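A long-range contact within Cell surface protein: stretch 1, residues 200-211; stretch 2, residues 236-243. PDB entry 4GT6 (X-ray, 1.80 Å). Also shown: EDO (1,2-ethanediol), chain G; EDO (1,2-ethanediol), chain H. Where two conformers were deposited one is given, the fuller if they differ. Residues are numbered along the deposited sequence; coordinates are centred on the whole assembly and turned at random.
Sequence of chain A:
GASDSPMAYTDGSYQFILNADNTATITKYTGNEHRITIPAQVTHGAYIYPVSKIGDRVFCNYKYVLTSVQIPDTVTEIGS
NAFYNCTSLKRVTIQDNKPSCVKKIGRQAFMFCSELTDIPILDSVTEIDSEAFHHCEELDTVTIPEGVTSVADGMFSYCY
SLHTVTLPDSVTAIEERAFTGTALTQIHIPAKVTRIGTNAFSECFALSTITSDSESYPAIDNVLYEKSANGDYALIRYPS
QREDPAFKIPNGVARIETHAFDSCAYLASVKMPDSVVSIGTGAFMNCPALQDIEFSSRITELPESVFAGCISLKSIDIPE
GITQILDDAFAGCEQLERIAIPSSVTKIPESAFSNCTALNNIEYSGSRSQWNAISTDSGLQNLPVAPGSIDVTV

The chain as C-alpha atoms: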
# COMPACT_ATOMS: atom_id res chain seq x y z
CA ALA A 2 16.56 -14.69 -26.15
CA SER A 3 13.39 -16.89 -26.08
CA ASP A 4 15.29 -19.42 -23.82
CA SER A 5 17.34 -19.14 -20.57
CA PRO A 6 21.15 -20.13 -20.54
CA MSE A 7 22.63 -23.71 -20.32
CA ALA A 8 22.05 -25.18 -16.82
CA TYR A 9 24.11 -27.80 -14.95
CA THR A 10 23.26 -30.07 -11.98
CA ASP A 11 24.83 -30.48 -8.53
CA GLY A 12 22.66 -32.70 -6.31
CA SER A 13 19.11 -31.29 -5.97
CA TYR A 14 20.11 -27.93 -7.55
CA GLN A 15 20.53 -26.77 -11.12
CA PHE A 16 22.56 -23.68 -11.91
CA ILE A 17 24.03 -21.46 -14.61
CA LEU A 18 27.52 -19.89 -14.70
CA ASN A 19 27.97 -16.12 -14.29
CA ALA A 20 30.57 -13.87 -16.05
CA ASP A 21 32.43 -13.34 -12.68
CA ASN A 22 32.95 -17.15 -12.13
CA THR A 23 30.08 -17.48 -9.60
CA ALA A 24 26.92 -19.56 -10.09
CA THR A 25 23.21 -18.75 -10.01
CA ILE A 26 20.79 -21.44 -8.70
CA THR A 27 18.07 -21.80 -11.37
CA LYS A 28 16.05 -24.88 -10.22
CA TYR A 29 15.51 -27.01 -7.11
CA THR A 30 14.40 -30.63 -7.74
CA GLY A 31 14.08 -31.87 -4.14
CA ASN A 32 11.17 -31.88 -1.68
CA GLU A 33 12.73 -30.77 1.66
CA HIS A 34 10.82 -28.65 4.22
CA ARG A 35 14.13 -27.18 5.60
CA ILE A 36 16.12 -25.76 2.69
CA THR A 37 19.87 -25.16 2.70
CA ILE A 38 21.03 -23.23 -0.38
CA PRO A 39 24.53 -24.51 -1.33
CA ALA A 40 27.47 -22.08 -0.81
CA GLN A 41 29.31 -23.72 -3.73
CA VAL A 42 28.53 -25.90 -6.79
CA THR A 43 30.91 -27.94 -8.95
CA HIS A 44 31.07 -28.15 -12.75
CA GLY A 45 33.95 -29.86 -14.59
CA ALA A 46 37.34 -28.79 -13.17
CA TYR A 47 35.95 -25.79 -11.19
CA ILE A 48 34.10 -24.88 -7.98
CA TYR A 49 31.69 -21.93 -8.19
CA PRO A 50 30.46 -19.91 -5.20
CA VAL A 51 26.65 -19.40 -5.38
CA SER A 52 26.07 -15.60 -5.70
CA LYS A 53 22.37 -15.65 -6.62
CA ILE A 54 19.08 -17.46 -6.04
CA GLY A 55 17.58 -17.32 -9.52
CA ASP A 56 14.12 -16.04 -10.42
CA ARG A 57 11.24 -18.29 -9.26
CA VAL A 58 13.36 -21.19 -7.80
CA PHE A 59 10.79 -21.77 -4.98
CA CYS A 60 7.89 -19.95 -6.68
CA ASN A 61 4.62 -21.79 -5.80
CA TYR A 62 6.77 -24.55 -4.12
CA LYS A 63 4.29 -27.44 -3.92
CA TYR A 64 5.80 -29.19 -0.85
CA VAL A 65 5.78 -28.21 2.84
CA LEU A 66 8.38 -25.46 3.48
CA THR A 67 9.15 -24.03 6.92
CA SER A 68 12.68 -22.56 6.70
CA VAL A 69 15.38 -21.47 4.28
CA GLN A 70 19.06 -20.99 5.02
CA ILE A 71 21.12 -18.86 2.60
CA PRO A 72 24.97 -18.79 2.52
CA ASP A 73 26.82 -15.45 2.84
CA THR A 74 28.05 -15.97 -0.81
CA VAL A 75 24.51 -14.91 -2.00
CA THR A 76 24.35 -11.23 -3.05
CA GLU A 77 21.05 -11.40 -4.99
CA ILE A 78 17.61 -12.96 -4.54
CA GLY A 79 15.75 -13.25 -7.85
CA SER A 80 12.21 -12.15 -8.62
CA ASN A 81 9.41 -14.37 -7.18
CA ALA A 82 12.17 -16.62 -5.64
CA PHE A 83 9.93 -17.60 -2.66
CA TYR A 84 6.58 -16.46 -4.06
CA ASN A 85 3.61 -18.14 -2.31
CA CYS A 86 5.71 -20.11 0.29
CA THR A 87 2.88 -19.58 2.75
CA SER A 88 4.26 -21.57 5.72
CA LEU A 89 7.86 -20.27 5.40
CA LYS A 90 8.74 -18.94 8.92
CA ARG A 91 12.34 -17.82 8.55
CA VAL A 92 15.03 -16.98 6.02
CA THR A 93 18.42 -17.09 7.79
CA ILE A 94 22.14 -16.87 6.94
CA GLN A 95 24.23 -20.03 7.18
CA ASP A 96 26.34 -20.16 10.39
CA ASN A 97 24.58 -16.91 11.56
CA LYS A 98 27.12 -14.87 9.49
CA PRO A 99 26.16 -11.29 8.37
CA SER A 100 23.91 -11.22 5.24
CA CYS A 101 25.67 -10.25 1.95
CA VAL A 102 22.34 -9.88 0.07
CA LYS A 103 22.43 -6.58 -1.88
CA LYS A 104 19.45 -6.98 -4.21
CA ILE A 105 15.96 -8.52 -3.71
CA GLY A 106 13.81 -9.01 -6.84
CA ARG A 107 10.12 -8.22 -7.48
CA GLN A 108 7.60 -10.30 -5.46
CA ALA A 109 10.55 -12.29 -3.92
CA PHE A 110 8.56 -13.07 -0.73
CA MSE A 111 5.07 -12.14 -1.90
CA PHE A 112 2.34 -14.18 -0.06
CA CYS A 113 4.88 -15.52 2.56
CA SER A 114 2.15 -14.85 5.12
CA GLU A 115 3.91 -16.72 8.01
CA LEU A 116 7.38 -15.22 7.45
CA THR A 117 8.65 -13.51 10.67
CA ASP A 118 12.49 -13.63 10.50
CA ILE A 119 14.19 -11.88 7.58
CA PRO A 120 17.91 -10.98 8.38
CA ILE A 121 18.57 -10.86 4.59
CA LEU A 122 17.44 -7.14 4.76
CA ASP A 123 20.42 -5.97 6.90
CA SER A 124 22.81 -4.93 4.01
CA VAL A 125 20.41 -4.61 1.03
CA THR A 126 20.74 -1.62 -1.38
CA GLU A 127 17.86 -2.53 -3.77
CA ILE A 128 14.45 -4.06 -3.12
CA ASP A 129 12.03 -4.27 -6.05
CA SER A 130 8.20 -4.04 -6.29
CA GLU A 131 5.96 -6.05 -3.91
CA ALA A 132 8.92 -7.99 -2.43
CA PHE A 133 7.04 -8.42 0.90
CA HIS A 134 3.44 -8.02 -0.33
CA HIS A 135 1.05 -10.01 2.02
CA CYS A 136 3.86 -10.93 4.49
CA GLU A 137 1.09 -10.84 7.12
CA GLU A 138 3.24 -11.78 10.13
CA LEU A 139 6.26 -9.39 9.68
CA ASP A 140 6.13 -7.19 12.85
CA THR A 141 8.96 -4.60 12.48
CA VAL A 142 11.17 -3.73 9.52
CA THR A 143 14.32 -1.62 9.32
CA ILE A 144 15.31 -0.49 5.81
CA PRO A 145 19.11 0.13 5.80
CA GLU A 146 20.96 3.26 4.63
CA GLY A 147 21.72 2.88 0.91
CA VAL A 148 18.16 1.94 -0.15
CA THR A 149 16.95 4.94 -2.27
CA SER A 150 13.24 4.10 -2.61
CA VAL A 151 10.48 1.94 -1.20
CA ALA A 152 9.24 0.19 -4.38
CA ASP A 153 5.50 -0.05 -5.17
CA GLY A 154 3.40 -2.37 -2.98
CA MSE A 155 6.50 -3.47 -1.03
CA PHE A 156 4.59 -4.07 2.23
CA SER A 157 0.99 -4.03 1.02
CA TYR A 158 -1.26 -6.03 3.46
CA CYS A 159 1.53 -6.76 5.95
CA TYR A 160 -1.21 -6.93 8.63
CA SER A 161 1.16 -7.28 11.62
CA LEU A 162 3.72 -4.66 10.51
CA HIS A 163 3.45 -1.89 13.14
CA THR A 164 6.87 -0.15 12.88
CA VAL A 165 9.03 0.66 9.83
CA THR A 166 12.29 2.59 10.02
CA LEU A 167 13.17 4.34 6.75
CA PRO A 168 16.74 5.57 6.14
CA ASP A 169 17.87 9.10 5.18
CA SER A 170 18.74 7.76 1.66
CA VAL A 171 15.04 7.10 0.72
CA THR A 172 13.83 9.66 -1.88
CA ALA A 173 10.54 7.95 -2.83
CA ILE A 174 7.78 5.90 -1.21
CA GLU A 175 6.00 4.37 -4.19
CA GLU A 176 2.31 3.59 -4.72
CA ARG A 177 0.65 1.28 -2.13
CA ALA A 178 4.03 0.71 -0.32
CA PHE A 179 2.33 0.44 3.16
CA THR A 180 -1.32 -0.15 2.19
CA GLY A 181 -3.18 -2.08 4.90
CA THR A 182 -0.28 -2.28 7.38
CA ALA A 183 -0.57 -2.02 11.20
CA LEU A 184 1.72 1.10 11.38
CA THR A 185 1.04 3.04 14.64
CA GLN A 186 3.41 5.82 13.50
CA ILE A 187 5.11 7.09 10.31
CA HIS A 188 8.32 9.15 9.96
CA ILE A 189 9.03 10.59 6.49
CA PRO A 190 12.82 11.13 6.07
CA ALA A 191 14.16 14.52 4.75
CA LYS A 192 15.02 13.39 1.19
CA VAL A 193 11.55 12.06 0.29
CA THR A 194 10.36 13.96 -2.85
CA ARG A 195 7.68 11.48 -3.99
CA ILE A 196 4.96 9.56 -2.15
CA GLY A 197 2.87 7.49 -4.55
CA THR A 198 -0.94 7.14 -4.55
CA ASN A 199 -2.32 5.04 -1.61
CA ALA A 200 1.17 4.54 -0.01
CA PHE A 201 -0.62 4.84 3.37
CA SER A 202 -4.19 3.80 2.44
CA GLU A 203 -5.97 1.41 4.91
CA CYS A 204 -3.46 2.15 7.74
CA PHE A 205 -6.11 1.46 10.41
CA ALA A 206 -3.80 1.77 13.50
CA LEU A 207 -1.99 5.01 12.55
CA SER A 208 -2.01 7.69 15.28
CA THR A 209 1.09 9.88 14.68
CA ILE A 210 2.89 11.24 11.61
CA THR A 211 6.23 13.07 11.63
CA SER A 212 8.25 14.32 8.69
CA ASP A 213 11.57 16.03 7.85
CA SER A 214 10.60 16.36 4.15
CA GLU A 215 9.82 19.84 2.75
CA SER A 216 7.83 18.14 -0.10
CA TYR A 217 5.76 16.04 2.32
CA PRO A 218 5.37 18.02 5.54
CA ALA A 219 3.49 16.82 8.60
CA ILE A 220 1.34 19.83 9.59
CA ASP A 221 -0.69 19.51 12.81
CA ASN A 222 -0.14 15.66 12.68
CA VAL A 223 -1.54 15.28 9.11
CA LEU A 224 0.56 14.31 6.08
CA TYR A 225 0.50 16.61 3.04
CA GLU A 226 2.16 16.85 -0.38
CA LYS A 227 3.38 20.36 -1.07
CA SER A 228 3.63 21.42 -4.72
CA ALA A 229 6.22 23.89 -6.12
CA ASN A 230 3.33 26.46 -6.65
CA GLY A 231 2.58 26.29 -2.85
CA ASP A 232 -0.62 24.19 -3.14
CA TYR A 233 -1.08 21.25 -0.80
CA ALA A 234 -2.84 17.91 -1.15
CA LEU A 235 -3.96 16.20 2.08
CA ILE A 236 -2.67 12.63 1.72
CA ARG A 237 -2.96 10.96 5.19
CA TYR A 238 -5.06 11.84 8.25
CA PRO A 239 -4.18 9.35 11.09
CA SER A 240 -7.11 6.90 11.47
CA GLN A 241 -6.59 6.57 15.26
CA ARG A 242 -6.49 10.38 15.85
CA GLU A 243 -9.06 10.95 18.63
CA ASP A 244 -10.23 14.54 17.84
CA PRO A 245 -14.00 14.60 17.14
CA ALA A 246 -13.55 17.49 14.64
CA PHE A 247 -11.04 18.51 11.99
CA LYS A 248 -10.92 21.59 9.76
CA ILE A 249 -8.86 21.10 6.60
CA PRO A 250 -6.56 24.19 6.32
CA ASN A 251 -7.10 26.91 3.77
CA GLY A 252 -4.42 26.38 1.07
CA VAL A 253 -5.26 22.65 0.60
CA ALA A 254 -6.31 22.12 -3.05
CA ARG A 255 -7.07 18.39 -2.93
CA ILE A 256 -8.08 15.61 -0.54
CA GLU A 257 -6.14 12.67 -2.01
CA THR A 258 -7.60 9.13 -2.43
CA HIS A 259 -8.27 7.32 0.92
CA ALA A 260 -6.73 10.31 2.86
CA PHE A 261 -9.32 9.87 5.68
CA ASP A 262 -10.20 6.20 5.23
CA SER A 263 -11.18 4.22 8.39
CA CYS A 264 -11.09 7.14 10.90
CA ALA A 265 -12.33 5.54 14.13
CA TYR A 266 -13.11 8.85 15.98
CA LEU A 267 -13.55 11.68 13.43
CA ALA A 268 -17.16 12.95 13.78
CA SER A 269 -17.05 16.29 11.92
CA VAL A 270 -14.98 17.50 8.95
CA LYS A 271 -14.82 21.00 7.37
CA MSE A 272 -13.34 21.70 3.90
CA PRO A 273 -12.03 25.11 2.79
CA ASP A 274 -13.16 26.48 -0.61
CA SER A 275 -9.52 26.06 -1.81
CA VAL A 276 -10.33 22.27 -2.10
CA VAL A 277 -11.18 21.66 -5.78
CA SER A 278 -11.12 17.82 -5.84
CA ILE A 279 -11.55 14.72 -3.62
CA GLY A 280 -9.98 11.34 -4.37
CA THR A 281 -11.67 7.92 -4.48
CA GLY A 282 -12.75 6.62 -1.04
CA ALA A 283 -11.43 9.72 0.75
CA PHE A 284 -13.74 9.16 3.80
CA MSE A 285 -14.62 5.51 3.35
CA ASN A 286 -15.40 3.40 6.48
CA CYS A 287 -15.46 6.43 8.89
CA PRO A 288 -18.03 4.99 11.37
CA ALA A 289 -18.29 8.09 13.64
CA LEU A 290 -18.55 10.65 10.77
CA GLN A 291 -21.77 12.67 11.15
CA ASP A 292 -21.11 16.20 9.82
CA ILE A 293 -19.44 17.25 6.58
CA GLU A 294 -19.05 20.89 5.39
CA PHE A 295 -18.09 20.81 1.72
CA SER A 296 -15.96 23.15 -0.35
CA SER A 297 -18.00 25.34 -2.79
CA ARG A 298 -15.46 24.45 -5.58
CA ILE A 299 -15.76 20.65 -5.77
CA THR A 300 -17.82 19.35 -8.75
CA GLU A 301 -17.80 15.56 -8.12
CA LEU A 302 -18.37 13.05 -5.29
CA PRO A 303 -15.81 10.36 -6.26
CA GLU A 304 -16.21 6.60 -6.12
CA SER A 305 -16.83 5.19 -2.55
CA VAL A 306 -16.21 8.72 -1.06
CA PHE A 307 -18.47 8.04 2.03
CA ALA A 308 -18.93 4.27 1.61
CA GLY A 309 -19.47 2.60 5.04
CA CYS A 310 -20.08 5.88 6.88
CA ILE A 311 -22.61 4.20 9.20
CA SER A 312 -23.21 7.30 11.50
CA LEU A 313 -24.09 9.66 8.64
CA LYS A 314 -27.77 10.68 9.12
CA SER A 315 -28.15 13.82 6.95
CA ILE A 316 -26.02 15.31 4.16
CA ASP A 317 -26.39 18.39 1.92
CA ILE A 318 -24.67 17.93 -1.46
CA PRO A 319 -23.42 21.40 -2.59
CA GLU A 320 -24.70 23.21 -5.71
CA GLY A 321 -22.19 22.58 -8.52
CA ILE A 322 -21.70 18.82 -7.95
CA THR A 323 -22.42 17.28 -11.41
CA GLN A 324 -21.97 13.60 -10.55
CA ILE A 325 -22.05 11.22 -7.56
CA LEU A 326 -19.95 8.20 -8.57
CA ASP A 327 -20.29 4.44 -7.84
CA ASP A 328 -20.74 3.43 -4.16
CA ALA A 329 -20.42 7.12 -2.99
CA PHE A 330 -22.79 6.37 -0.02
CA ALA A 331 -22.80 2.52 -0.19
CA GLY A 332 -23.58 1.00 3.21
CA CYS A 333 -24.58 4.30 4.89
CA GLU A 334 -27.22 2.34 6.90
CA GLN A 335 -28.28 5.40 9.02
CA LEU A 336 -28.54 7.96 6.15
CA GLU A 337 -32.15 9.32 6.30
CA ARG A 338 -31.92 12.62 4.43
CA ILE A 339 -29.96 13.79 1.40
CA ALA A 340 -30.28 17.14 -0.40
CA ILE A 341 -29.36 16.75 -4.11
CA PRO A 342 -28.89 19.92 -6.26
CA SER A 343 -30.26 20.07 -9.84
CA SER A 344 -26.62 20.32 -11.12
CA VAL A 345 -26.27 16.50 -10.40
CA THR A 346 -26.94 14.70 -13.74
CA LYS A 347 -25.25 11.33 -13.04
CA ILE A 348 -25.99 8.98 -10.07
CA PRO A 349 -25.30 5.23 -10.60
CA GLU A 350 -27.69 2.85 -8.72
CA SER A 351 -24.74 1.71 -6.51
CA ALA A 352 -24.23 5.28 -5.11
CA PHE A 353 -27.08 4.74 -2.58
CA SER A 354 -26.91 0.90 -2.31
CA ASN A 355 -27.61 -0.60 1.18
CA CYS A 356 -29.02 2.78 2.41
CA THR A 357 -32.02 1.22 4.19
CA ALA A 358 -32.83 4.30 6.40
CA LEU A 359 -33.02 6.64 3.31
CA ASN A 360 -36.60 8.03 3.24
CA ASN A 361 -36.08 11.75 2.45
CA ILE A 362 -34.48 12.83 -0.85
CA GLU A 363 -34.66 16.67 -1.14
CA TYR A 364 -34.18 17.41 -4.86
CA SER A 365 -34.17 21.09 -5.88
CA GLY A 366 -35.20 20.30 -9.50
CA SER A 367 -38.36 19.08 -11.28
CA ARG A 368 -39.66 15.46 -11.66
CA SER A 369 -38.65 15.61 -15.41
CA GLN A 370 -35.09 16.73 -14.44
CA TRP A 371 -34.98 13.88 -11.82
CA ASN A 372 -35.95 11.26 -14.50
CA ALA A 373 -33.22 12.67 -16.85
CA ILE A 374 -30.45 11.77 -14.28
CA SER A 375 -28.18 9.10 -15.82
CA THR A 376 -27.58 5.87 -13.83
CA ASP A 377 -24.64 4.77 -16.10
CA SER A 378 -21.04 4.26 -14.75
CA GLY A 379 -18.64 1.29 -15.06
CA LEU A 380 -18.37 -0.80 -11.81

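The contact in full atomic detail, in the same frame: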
# COMPACT_ATOMS: atom_id res chain seq x y z
N ALA A 200 0.02 5.06 -0.79
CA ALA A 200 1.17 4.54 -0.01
C ALA A 200 0.76 4.23 1.42
O ALA A 200 1.26 3.27 2.00
CB ALA A 200 2.30 5.57 -0.00
N PHE A 201 -0.17 5.04 2.00
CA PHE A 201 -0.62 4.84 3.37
C PHE A 201 -2.14 4.61 3.47
O PHE A 201 -2.73 4.80 4.54
CB PHE A 201 -0.17 6.03 4.25
CG PHE A 201 1.34 6.13 4.32
CD1 PHE A 201 2.08 5.20 5.05
CD2 PHE A 201 2.02 7.11 3.60
CE1 PHE A 201 3.48 5.28 5.09
CE2 PHE A 201 3.42 7.19 3.65
CZ PHE A 201 4.14 6.28 4.40
N SER A 202 -2.76 4.11 2.39
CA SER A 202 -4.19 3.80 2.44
C SER A 202 -4.42 2.58 3.37
O SER A 202 -3.49 1.78 3.60
CB SER A 202 -4.75 3.53 1.05
OG SER A 202 -4.18 2.33 0.52
N GLU A 203 -5.61 2.52 4.01
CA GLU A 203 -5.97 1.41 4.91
C GLU A 203 -4.96 1.20 6.08
O GLU A 203 -4.74 0.08 6.50
CB GLU A 203 -6.15 0.09 4.11
CG GLU A 203 -7.27 0.16 3.08
CD GLU A 203 -7.39 -1.15 2.32
OE1 GLU A 203 -7.82 -2.15 2.93
OE2 GLU A 203 -6.97 -1.19 1.14
N CYS A 204 -4.35 2.28 6.59
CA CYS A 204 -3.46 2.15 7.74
C CYS A 204 -4.32 2.42 8.98
O CYS A 204 -4.33 3.51 9.56
CB CYS A 204 -2.27 3.09 7.64
SG CYS A 204 -1.03 2.53 6.43
N PHE A 205 -5.07 1.38 9.37
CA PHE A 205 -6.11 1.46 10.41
C PHE A 205 -5.62 1.82 11.82
O PHE A 205 -6.43 2.31 12.61
CB PHE A 205 -6.88 0.13 10.51
CG PHE A 205 -7.51 -0.40 9.24
CD1 PHE A 205 -7.88 0.46 8.20
CD2 PHE A 205 -7.77 -1.76 9.09
CE1 PHE A 205 -8.46 -0.04 7.03
CE2 PHE A 205 -8.34 -2.26 7.90
CZ PHE A 205 -8.68 -1.40 6.88
N ALA A 206 -4.36 1.55 12.15
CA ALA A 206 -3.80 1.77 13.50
C ALA A 206 -2.96 3.05 13.62
O ALA A 206 -2.39 3.30 14.68
CB ALA A 206 -2.93 0.58 13.90
N LEU A 207 -2.86 3.85 12.55
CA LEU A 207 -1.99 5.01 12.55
C LEU A 207 -2.46 6.14 13.48
O LEU A 207 -3.60 6.60 13.36
CB LEU A 207 -1.86 5.53 11.11
CG LEU A 207 -0.83 6.62 10.90
CD1 LEU A 207 0.59 6.10 11.18
CD2 LEU A 207 -0.94 7.15 9.48
N SER A 208 -1.60 6.59 14.41
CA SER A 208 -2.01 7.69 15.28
C SER A 208 -1.12 8.92 15.11
O SER A 208 -1.62 10.03 15.27
CB SER A 208 -2.05 7.27 16.75
OG SER A 208 -0.79 6.84 17.22
N THR A 209 0.18 8.73 14.81
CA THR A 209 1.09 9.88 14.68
C THR A 209 1.88 9.83 13.38
O THR A 209 2.20 8.76 12.86
CB THR A 209 2.04 9.98 15.88
OG1 THR A 209 2.64 8.71 16.13
CG2 THR A 209 1.34 10.48 17.15
N ILE A 210 2.16 11.02 12.84
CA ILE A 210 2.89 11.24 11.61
C ILE A 210 3.90 12.33 11.85
O ILE A 210 3.54 13.42 12.32
CB ILE A 210 1.91 11.65 10.45
CG1 ILE A 210 0.80 10.58 10.21
CG2 ILE A 210 2.70 11.96 9.15
CD1 ILE A 210 -0.30 11.03 9.28
N THR A 211 5.17 12.06 11.54
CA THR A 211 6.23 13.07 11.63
C THR A 211 6.94 13.10 10.29
O THR A 211 6.89 12.12 9.54
CB THR A 211 7.21 12.83 12.81
OG1 THR A 211 7.86 11.56 12.65
CG2 THR A 211 6.54 12.95 14.18
N ILE A 236 -2.82 14.02 2.16
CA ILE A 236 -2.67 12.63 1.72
C ILE A 236 -2.93 11.60 2.83
O ILE A 236 -3.38 10.50 2.51
CB ILE A 236 -1.33 12.41 0.98
CG1 ILE A 236 -0.10 12.50 1.89
CG2 ILE A 236 -1.20 13.34 -0.31
CD1 ILE A 236 1.20 12.12 1.19
N ARG A 237 -2.70 11.94 4.13
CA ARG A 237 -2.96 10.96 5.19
C ARG A 237 -3.31 11.63 6.52
O ARG A 237 -2.48 12.29 7.15
CB ARG A 237 -1.76 10.00 5.39
CG ARG A 237 -1.95 8.92 6.45
CD ARG A 237 -2.89 7.80 5.98
NE ARG A 237 -4.28 8.04 6.41
CZ ARG A 237 -5.29 7.22 6.14
NH1 ARG A 237 -5.11 6.16 5.37
NH2 ARG A 237 -6.50 7.46 6.65
N TYR A 238 -4.57 11.45 6.93
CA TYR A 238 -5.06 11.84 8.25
C TYR A 238 -4.97 10.57 9.11
O TYR A 238 -5.43 9.52 8.66
CB TYR A 238 -6.48 12.39 8.17
CG TYR A 238 -7.02 12.86 9.50
CD1 TYR A 238 -7.66 11.97 10.37
CD2 TYR A 238 -6.95 14.19 9.87
CE1 TYR A 238 -8.16 12.40 11.60
CE2 TYR A 238 -7.47 14.64 11.08
CZ TYR A 238 -8.08 13.74 11.94
OH TYR A 238 -8.57 14.18 13.15
N PRO A 239 -4.38 10.60 10.33
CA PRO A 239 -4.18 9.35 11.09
C PRO A 239 -5.50 8.77 11.57
O PRO A 239 -6.27 9.46 12.22
CB PRO A 239 -3.24 9.74 12.25
CG PRO A 239 -3.08 11.21 12.20
CD PRO A 239 -3.79 11.78 11.01
N SER A 240 -5.81 7.52 11.17
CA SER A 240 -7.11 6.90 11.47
C SER A 240 -7.42 6.79 12.96
O SER A 240 -8.59 6.80 13.33
CB SER A 240 -7.18 5.50 10.85
OG SER A 240 -7.25 5.61 9.44
N GLN A 241 -6.39 6.69 13.81
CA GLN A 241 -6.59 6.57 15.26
C GLN A 241 -6.54 7.93 15.98
O GLN A 241 -6.67 7.96 17.21
CB GLN A 241 -5.59 5.57 15.86
CG GLN A 241 -5.88 4.13 15.42
CD GLN A 241 -7.22 3.63 15.92
OE1 GLN A 241 -7.61 3.87 17.06
NE2 GLN A 241 -7.94 2.92 15.09
N ARG A 242 -6.46 9.04 15.23
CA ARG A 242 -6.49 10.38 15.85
C ARG A 242 -7.85 10.58 16.54
O ARG A 242 -8.90 10.41 15.92
CB ARG A 242 -6.22 11.45 14.80
CG ARG A 242 -6.15 12.83 15.38
CD ARG A 242 -5.49 13.74 14.39
NE ARG A 242 -5.60 15.12 14.84
CZ ARG A 242 -4.95 16.12 14.26
NH1 ARG A 242 -4.17 15.89 13.22
NH2 ARG A 242 -5.06 17.35 14.73
N GLU A 243 -7.83 10.92 17.83
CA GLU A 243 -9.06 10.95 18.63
C GLU A 243 -9.92 12.23 18.56
O GLU A 243 -11.03 12.23 19.09
CB GLU A 243 -8.73 10.65 20.10
CG GLU A 243 -8.20 9.23 20.25
CD GLU A 243 -7.96 8.73 21.67
OE1 GLU A 243 -8.57 9.28 22.61
OE2 GLU A 243 -7.23 7.72 21.81
C1 EDO G . -7.80 0.60 -2.10
O1 EDO G . -6.89 0.75 -3.18
C2 EDO G . -7.23 1.36 -0.87
O2 EDO G . -6.06 0.73 -0.42
C1 EDO H . -4.03 -3.01 11.40
O1 EDO H . -5.12 -2.48 12.10
C2 EDO H . -4.31 -3.01 9.88
O2 EDO H . -4.55 -1.68 9.38
O HOH W 1 -4.43 6.20 8.94

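Every hydrogen bond that passes directly between these two stretches ends on a backbone carbonyl of the first, and all three donors belong to just two residues of the second, Arg237 and Gln241. No side chain of residues 200-211 takes part in these bonds, so the first stretch accepts them through its main chain alone, while its side chains contribute packing.

Arg237 has the largest area covered by the other stretch, 111 Å². Its NH1 donates to Phe201 O at 2.9 Å with an N-H...O angle of 153°, and the carbonyl lies near the guanidinium plane, where the N-H groups of a planar cation point. The same group is steadied from its own side: Arg237 NE and NH2 donate to Tyr238 O at 2.9 and 3.1 Å, at angles of 142° and 137°. The aliphatic part of the chain is used as well. Phe201 CB lies 3.7 Å from Arg237 CD, Leu207 CD2 lies 3.7 Å from Arg237 CG, and Ile210 CD1 lies 3.9 Å from that same CG, so methylenes meet hydrocarbon while the charged end meets a carbonyl.

At the other end, two type I turns meet, Cys204 to Leu207 and Pro239 to Arg242. The CA atoms of Ser208 and Gln241 are only 4.7 Å apart, against 6.8 Å for those of Phe201 and Arg237. Gln241 bonds the first turn twice: its backbone N donates to Leu207 O (2.8 Å, 161°), and its side-chain NE2 donates to Phe205 O (3.0 Å, 163°). With chi1 and chi2 both m, the side chain folds across the turn, bringing Gln241 CG to 3.6 Å from Ala206 C. Proximity alone is not enough here: Ser240 N is 3.2 Å from Leu207 O, but the angle is too poor for a hydrogen bond. That amide instead donates to water 1, with 2.9 Å between Ser240 N and the water oxygen; the water in turn donates to Cys204 O, 2.8 Å from its oxygen, and so bridges the stretches.

Pro239 lies between Arg237 and Gln241 in sequence, and its CA-to-CB bond is directed toward the first stretch. Pro239 CB is 4.2 Å from Leu207 CG, and Pro239 CD is 4.0 Å from Ile210 CD1, both apolar contacts. Ile210, also directed toward its partner, brings CD1 to 3.3 Å from Arg237 O. Altogether the contact buries 551 Å², summed over both sides, combining this small apolar patch with backbone-directed hydrogen bonds.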